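PDB 5JVV: beta-1,3-glucosyltransferase from Paecilomyces sp. J18, which probably belongs to the carbohydrate-active enzymes of the family 16 type, built on a two-sheet beta-sandwich (jelly-roll) fold. Local coordinates for residues T245-G257 and E267-T279. Residues are numbered along the deposited sequence; the frame is centred on the assembly and turned at random.
Sequences TTFCGDWAGSVYG and EDSLASCIDFVAT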
ATOM      1  N   THR A 245      -7.641   1.533   1.444  1.00  8.02           N
ATOM      2  CA  THR A 245      -8.226   0.487   0.618  1.00  7.00           C
ATOM      3  C   THR A 245      -9.353   1.133  -0.174  1.00  6.95           C
ATOM      4  O   THR A 245     -10.308   1.653   0.410  1.00  9.44           O
ATOM      5  CB  THR A 245      -8.790  -0.671   1.448  1.00  9.69           C
ATOM      6  OG1 THR A 245      -7.752  -1.203   2.284  1.00 10.47           O
ATOM      7  CG2 THR A 245      -9.324  -1.785   0.541  1.00 10.41           C
ATOM      8  N   THR A 246      -9.222   1.136  -1.497  1.00  7.21           N
ATOM      9  CA  THR A 246     -10.326   1.553  -2.357  1.00  7.56           C
ATOM     10  C   THR A 246     -10.879   0.329  -3.081  1.00  8.68           C
ATOM     11  O   THR A 246     -10.456  -0.795  -2.792  1.00  7.83           O
ATOM     12  CB  THR A 246      -9.908   2.697  -3.320  1.00  7.60           C
ATOM     13  OG1 THR A 246     -11.071   3.208  -3.981  1.00  8.88           O
ATOM     14  CG2 THR A 246      -8.891   2.223  -4.365  1.00  9.32           C
ATOM     15  N   PHE A 247     -11.833   0.531  -3.990  1.00  8.20           N
ATOM     16  CA  PHE A 247     -12.459  -0.578  -4.710  1.00  6.96           C
ATOM     17  C   PHE A 247     -12.640  -0.176  -6.149  1.00  9.68           C
ATOM     18  O   PHE A 247     -12.945   0.976  -6.415  1.00  7.58           O
ATOM     19  CB  PHE A 247     -13.846  -0.890  -4.143  1.00  7.28           C
ATOM     20  CG  PHE A 247     -13.836  -1.301  -2.698  1.00  7.10           C
ATOM     21  CD1 PHE A 247     -13.561  -2.614  -2.339  1.00 10.36           C
ATOM     22  CD2 PHE A 247     -14.129  -0.376  -1.699  1.00  7.99           C
ATOM     23  CE1 PHE A 247     -13.566  -3.001  -0.993  1.00 12.91           C
ATOM     24  CE2 PHE A 247     -14.131  -0.752  -0.358  1.00  7.16           C
ATOM     25  CZ  PHE A 247     -13.857  -2.065  -0.006  1.00  9.85           C
ATOM     26  N   CYS A 248     -12.452  -1.115  -7.067  1.00  8.38           N
ATOM     27  CA  CYS A 248     -12.737  -0.879  -8.484  1.00  6.98           C
ATOM     28  C   CYS A 248     -11.933   0.327  -8.999  1.00  8.23           C
ATOM     29  O   CYS A 248     -10.721   0.380  -8.814  1.00  8.41           O
ATOM     30  CB  CYS A 248     -14.263  -0.770  -8.704  1.00  8.50           C
ATOM     31  SG  CYS A 248     -15.170  -2.241  -8.081  1.00 10.70           S
ATOM     32  N   GLY A 249     -12.584   1.307  -9.613  1.00  8.91           N
ATOM     33  CA  GLY A 249     -11.877   2.507 -10.040  1.00 10.83           C
ATOM     34  C   GLY A 249     -10.853   2.273 -11.141  1.00 10.06           C
ATOM     35  O   GLY A 249     -10.930   1.269 -11.861  1.00 10.48           O
ATOM     36  N   ASP A 250      -9.880   3.182 -11.249  1.00  9.07           N
ATOM     37  CA  ASP A 250      -8.967   3.246 -12.399  1.00  8.64           C
ATOM     38  C   ASP A 250      -8.261   1.934 -12.724  1.00 10.82           C
ATOM     39  O   ASP A 250      -8.226   1.509 -13.884  1.00 12.45           O
ATOM     40  CB  ASP A 250      -7.879   4.307 -12.186  1.00 11.82           C
ATOM     41  CG  ASP A 250      -8.423   5.722 -12.098  1.00 14.57           C
ATOM     42  OD1 ASP A 250      -9.579   5.964 -12.499  1.00 14.82           O
ATOM     43  OD2 ASP A 250      -7.661   6.599 -11.626  1.00 19.36           O
ATOM     44  N   TRP A 251      -7.658   1.325 -11.710  1.00  9.75           N
ATOM     45  CA  TRP A 251      -6.879   0.112 -11.916  1.00  9.75           C
ATOM     46  C   TRP A 251      -7.733  -1.128 -11.685  1.00  9.54           C
ATOM     47  O   TRP A 251      -8.003  -1.859 -12.637  1.00 11.05           O
ATOM     48  CB  TRP A 251      -5.617   0.107 -11.038  1.00 11.70           C
ATOM     49  CG  TRP A 251      -4.718  -1.083 -11.279  1.00  9.76           C
ATOM     50  CD1 TRP A 251      -4.819  -2.004 -12.285  1.00 12.61           C
ATOM     51  CD2 TRP A 251      -3.574  -1.469 -10.498  1.00 12.79           C
ATOM     52  NE1 TRP A 251      -3.824  -2.945 -12.166  1.00 14.80           N
ATOM     53  CE2 TRP A 251      -3.049  -2.641 -11.078  1.00 18.06           C
ATOM     54  CE3 TRP A 251      -2.969  -0.957  -9.345  1.00 15.11           C
ATOM     55  CZ2 TRP A 251      -1.931  -3.305 -10.554  1.00 18.83           C
ATOM     56  CZ3 TRP A 251      -1.860  -1.610  -8.827  1.00 19.69           C
ATOM     57  CH2 TRP A 251      -1.352  -2.771  -9.432  1.00 19.38           C
ATOM     58  N   ALA A 252      -8.164  -1.361 -10.441  1.00  8.03           N
ATOM     59  CA  ALA A 252      -8.896  -2.584 -10.113  1.00  8.78           C
ATOM     60  C   ALA A 252     -10.106  -2.799 -11.024  1.00  7.45           C
ATOM     61  O   ALA A 252     -10.372  -3.929 -11.447  1.00  8.37           O
ATOM     62  CB  ALA A 252      -9.338  -2.590  -8.639  1.00  9.43           C
ATOM     63  N   GLY A 253     -10.834  -1.715 -11.301  1.00  8.68           N
ATOM     64  CA  GLY A 253     -12.031  -1.764 -12.129  1.00  7.42           C
ATOM     65  C   GLY A 253     -11.776  -2.058 -13.599  1.00 10.63           C
ATOM     66  O   GLY A 253     -12.598  -2.684 -14.260  1.00 12.17           O
ATOM     67  N   SER A 254     -10.632  -1.624 -14.113  1.00 11.21           N
ATOM     68  CA  SER A 254     -10.348  -1.803 -15.534  1.00 11.62           C
ATOM     69  C   SER A 254      -9.805  -3.195 -15.860  1.00 11.30           C
ATOM     70  O   SER A 254     -10.040  -3.706 -16.957  1.00 10.35           O
ATOM     71  CB  SER A 254      -9.396  -0.715 -16.036  1.00 11.81           C
ATOM     72  OG  SER A 254      -8.147  -0.807 -15.388  1.00 17.93           O
ATOM     73  N   VAL A 255      -9.089  -3.811 -14.922  1.00  9.12           N
ATOM     74  CA  VAL A 255      -8.513  -5.146 -15.156  1.00  8.06           C
ATOM     75  C   VAL A 255      -9.336  -6.268 -14.519  1.00  9.77           C
ATOM     76  O   VAL A 255      -9.036  -7.453 -14.691  1.00 10.62           O
ATOM     77  CB  VAL A 255      -7.031  -5.228 -14.714  1.00  7.89           C
ATOM     78  CG1 VAL A 255      -6.202  -4.163 -15.452  1.00 11.93           C
ATOM     79  CG2 VAL A 255      -6.902  -5.072 -13.189  1.00  7.95           C
ATOM     80  N   TYR A 256     -10.389  -5.889 -13.805  1.00 10.42           N
ATOM     81  CA  TYR A 256     -11.288  -6.841 -13.156  1.00 10.00           C
ATOM     82  C   TYR A 256     -11.784  -7.889 -14.151  1.00 11.39           C
ATOM     83  O   TYR A 256     -12.293  -7.549 -15.225  1.00 11.39           O
ATOM     84  CB  TYR A 256     -12.488  -6.081 -12.571  1.00  8.51           C
ATOM     85  CG  TYR A 256     -13.502  -6.939 -11.836  1.00  9.08           C
ATOM     86  CD1 TYR A 256     -14.522  -7.581 -12.524  1.00  7.73           C
ATOM     87  CD2 TYR A 256     -13.463  -7.073 -10.452  1.00 11.93           C
ATOM     88  CE1 TYR A 256     -15.455  -8.357 -11.867  1.00 10.98           C
ATOM     89  CE2 TYR A 256     -14.406  -7.847  -9.782  1.00 12.71           C
ATOM     90  CZ  TYR A 256     -15.397  -8.473 -10.499  1.00 11.72           C
ATOM     91  OH  TYR A 256     -16.343  -9.254  -9.876  1.00 19.52           O
ATOM     92  N   GLY A 257     -11.629  -9.161 -13.795  1.00  8.85           N
ATOM     93  CA  GLY A 257     -12.168 -10.250 -14.587  1.00  9.04           C
ATOM     94  C   GLY A 257     -11.144 -10.914 -15.494  1.00  9.82           C
ATOM     95  O   GLY A 257     -11.445 -11.943 -16.106  1.00 11.26           O
ATOM     96  N   GLU A 267     -22.028  -4.829 -17.947  1.00 13.01           N
ATOM     97  CA  GLU A 267     -21.723  -4.417 -19.328  1.00 11.72           C
ATOM     98  C   GLU A 267     -20.232  -4.250 -19.640  1.00 11.66           C
ATOM     99  O   GLU A 267     -19.828  -4.295 -20.809  1.00 11.65           O
ATOM    100  CB  GLU A 267     -22.500  -3.158 -19.712  1.00 11.87           C
ATOM    101  CG  GLU A 267     -21.948  -1.860 -19.148  1.00 12.57           C
ATOM    102  CD  GLU A 267     -22.524  -1.496 -17.797  1.00 10.74           C
ATOM    103  OE1 GLU A 267     -23.097  -2.377 -17.125  1.00 11.00           O
ATOM    104  OE2 GLU A 267     -22.386  -0.316 -17.403  1.00 15.23           O
ATOM    105  N   ASP A 268     -19.423  -4.045 -18.604  1.00  9.93           N
ATOM    106  CA  ASP A 268     -17.967  -4.030 -18.757  1.00  8.13           C
ATOM    107  C   ASP A 268     -17.330  -4.379 -17.425  1.00 12.02           C
ATOM    108  O   ASP A 268     -18.041  -4.588 -16.435  1.00 11.16           O
ATOM    109  CB  ASP A 268     -17.437  -2.701 -19.322  1.00 11.77           C
ATOM    110  CG  ASP A 268     -17.751  -1.488 -18.451  1.00 15.00           C
ATOM    111  OD1 ASP A 268     -18.190  -1.619 -17.291  1.00 14.95           O
ATOM    112  OD2 ASP A 268     -17.521  -0.360 -18.946  1.00 19.67           O
ATOM    113  N   SER A 269     -16.004  -4.436 -17.381  1.00 11.23           N
ATOM    114  CA  SER A 269     -15.345  -4.894 -16.162  1.00 11.86           C
ATOM    115  C   SER A 269     -15.604  -3.969 -14.981  1.00 10.11           C
ATOM    116  O   SER A 269     -15.787  -4.439 -13.860  1.00 11.28           O
ATOM    117  CB  SER A 269     -13.848  -5.074 -16.370  1.00 13.89           C
ATOM    118  OG  SER A 269     -13.237  -3.840 -16.642  1.00 15.72           O
ATOM    119  N   LEU A 270     -15.636  -2.660 -15.223  1.00 10.11           N
ATOM    120  CA  LEU A 270     -15.858  -1.716 -14.130  1.00  7.95           C
ATOM    121  C   LEU A 270     -17.239  -1.931 -13.522  1.00  7.72           C
ATOM    122  O   LEU A 270     -17.392  -2.011 -12.299  1.00  9.10           O
ATOM    123  CB  LEU A 270     -15.684  -0.273 -14.610  1.00 10.57           C
ATOM    124  CG  LEU A 270     -15.990   0.810 -13.565  1.00 10.75           C
ATOM    125  CD1 LEU A 270     -14.964   0.785 -12.430  1.00 12.08           C
ATOM    126  CD2 LEU A 270     -16.015   2.183 -14.211  1.00 14.94           C
ATOM    127  N   ALA A 271     -18.254  -2.053 -14.372  1.00  9.47           N
ATOM    128  CA  ALA A 271     -19.603  -2.313 -13.876  1.00 10.66           C
ATOM    129  C   ALA A 271     -19.727  -3.656 -13.151  1.00  9.83           C
ATOM    130  O   ALA A 271     -20.460  -3.772 -12.167  1.00  9.89           O
ATOM    131  CB  ALA A 271     -20.617  -2.219 -15.006  1.00  9.40           C
ATOM    132  N   SER A 272     -19.025  -4.671 -13.646  1.00  9.98           N
ATOM    133  CA  SER A 272     -19.014  -5.976 -12.975  1.00  8.31           C
ATOM    134  C   SER A 272     -18.337  -5.888 -11.622  1.00  7.76           C
ATOM    135  O   SER A 272     -18.777  -6.518 -10.654  1.00  8.54           O
ATOM    136  CB  SER A 272     -18.331  -7.029 -13.847  1.00  9.14           C
ATOM    137  OG  SER A 272     -19.049  -7.196 -15.062  1.00  9.56           O
ATOM    138  N   CYS A 273     -17.266  -5.104 -11.554  1.00  7.61           N
ATOM    139  CA  CYS A 273     -16.561  -4.880 -10.300  1.00  8.28           C
ATOM    140  C   CYS A 273     -17.492  -4.227  -9.272  1.00  7.91           C
ATOM    141  O   CYS A 273     -17.551  -4.645  -8.110  1.00 10.14           O
ATOM    142  CB  CYS A 273     -15.350  -3.988 -10.559  1.00  8.56           C
ATOM    143  SG  CYS A 273     -14.291  -3.790  -9.103  1.00 10.25           S
ATOM    144  N   ILE A 274     -18.223  -3.203  -9.707  1.00  7.62           N
ATOM    145  CA  ILE A 274     -19.142  -2.500  -8.813  1.00  8.93           C
ATOM    146  C   ILE A 274     -20.226  -3.454  -8.325  1.00  9.83           C
ATOM    147  O   ILE A 274     -20.569  -3.462  -7.134  1.00  9.07           O
ATOM    148  CB  ILE A 274     -19.739  -1.253  -9.495  1.00  8.37           C
ATOM    149  CG1 ILE A 274     -18.647  -0.204  -9.684  1.00  9.63           C
ATOM    150  CG2 ILE A 274     -20.859  -0.664  -8.640  1.00 11.95           C
ATOM    151  CD1 ILE A 274     -19.052   0.964 -10.588  1.00 14.45           C
ATOM    152  N   ASP A 275     -20.746  -4.281  -9.230  1.00  8.16           N
ATOM    153  CA  ASP A 275     -21.731  -5.303  -8.856  1.00  8.31           C
ATOM    154  C   ASP A 275     -21.221  -6.214  -7.728  1.00  8.43           C
ATOM    155  O   ASP A 275     -21.911  -6.425  -6.746  1.00  9.07           O
ATOM    156  CB  ASP A 275     -22.162  -6.116 -10.091  1.00  9.78           C
ATOM    157  CG  ASP A 275     -23.295  -7.087  -9.795  1.00 15.43           C
ATOM    158  OD1 ASP A 275     -24.239  -6.724  -9.063  1.00 15.98           O
ATOM    159  OD2 ASP A 275     -23.247  -8.227 -10.305  1.00 24.42           O
ATOM    160  N   PHE A 276     -19.999  -6.721  -7.860  1.00  8.40           N
ATOM    161  CA  PHE A 276     -19.430  -7.608  -6.854  1.00 10.14           C
ATOM    162  C   PHE A 276     -19.280  -6.877  -5.518  1.00  9.08           C
ATOM    163  O   PHE A 276     -19.724  -7.368  -4.467  1.00  8.99           O
ATOM    164  CB  PHE A 276     -18.073  -8.123  -7.346  1.00  7.81           C
ATOM    165  CG  PHE A 276     -17.502  -9.240  -6.518  1.00  7.87           C
ATOM    166  CD1 PHE A 276     -17.588 -10.556  -6.958  1.00  9.61           C
ATOM    167  CD2 PHE A 276     -16.863  -8.976  -5.312  1.00 10.92           C
ATOM    168  CE1 PHE A 276     -17.054 -11.592  -6.190  1.00 10.65           C
ATOM    169  CE2 PHE A 276     -16.321 -10.005  -4.551  1.00 11.23           C
ATOM    170  CZ  PHE A 276     -16.425 -11.314  -4.987  1.00 10.84           C
ATOM    171  N   VAL A 277     -18.671  -5.695  -5.555  1.00  7.98           N
ATOM    172  CA  VAL A 277     -18.413  -4.949  -4.322  1.00  7.56           C
ATOM    173  C   VAL A 277     -19.717  -4.510  -3.648  1.00 11.12           C
ATOM    174  O   VAL A 277     -19.856  -4.595  -2.426  1.00 10.80           O
ATOM    175  CB  VAL A 277     -17.490  -3.742  -4.582  1.00  7.41           C
ATOM    176  CG1 VAL A 277     -17.345  -2.906  -3.327  1.00  8.35           C
ATOM    177  CG2 VAL A 277     -16.127  -4.215  -5.063  1.00  7.97           C
ATOM    178  N   ALA A 278     -20.689  -4.078  -4.440  1.00  9.57           N
ATOM    179  CA  ALA A 278     -21.957  -3.636  -3.868  1.00  8.09           C
ATOM    180  C   ALA A 278     -22.767  -4.764  -3.238  1.00 11.03           C
ATOM    181  O   ALA A 278     -23.372  -4.579  -2.168  1.00 10.59           O
ATOM    182  CB  ALA A 278     -22.785  -2.939  -4.935  1.00  8.64           C
ATOM    183  N   THR A 279     -22.784  -5.928  -3.887  1.00  8.02           N
ATOM    184  CA  THR A 279     -23.751  -6.972  -3.530  1.00 11.43           C
ATOM    185  C   THR A 279     -23.199  -8.113  -2.664  1.00 11.12           C
ATOM    186  O   THR A 279     -23.968  -8.963  -2.198  1.00 11.28           O
ATOM    187  CB  THR A 279     -24.445  -7.577  -4.782  1.00 10.28           C
ATOM    188  OG1 THR A 279     -23.488  -8.310  -5.563  1.00 11.64           O
ATOM    189  CG2 THR A 279     -25.072  -6.485  -5.632  1.00  9.96           C
TER
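Cys248 and Cys273 are joined by a disulfide, SG to SG 2.1 Å, with a torsion of -93° about the S-S bond. The Tyr256 ring lies against Cys273: CA of Cys273 sits over the middle of one face, 3.6 Å from the ring centroid, in a CH-pi contact, while SG of Cys273 approaches the ring obliquely. CG of Tyr256 stands anti to the backbone N (chi1 -179°), which carries the ring across helix 269-279, past CB of Ser272, until OH comes within 3.3 Å of CB of Phe276. That hydroxyl is hydrogen-bonded to Pro263 O, in the loop before the helix.

At the start of helix 269-279, Ser269 OG donates to Gly253 O, 2.7 Å away and in the carbonyl plane. Gly253 also brings its bare CA against Leu270, whose CD1 lies 3.9 Å from CA of Gly253. The axes of helices 249-255 and 269-279 pass 7.5 Å apart and nearly perpendicular, at 98°. Both helices lie beyond the end of strand 240-247, which belongs to one sheet of the beta-sandwich, so the disulfide ties helix 269-279 to the end of that strand.

Val277 divides its methyls: CG2 rests 3.7 Å from SG of Cys248, while CG1 lies over a face of the Phe247 ring, 4.2 Å from its centroid and displaced toward the rim. Phe284 meets that ring edge-to-face. Further out, Asp268 occupies the N-cap of helix 269-279, its OD1 accepting from Ala271 N, and Ser272 OG is hydrogen-bonded to Lys266 N.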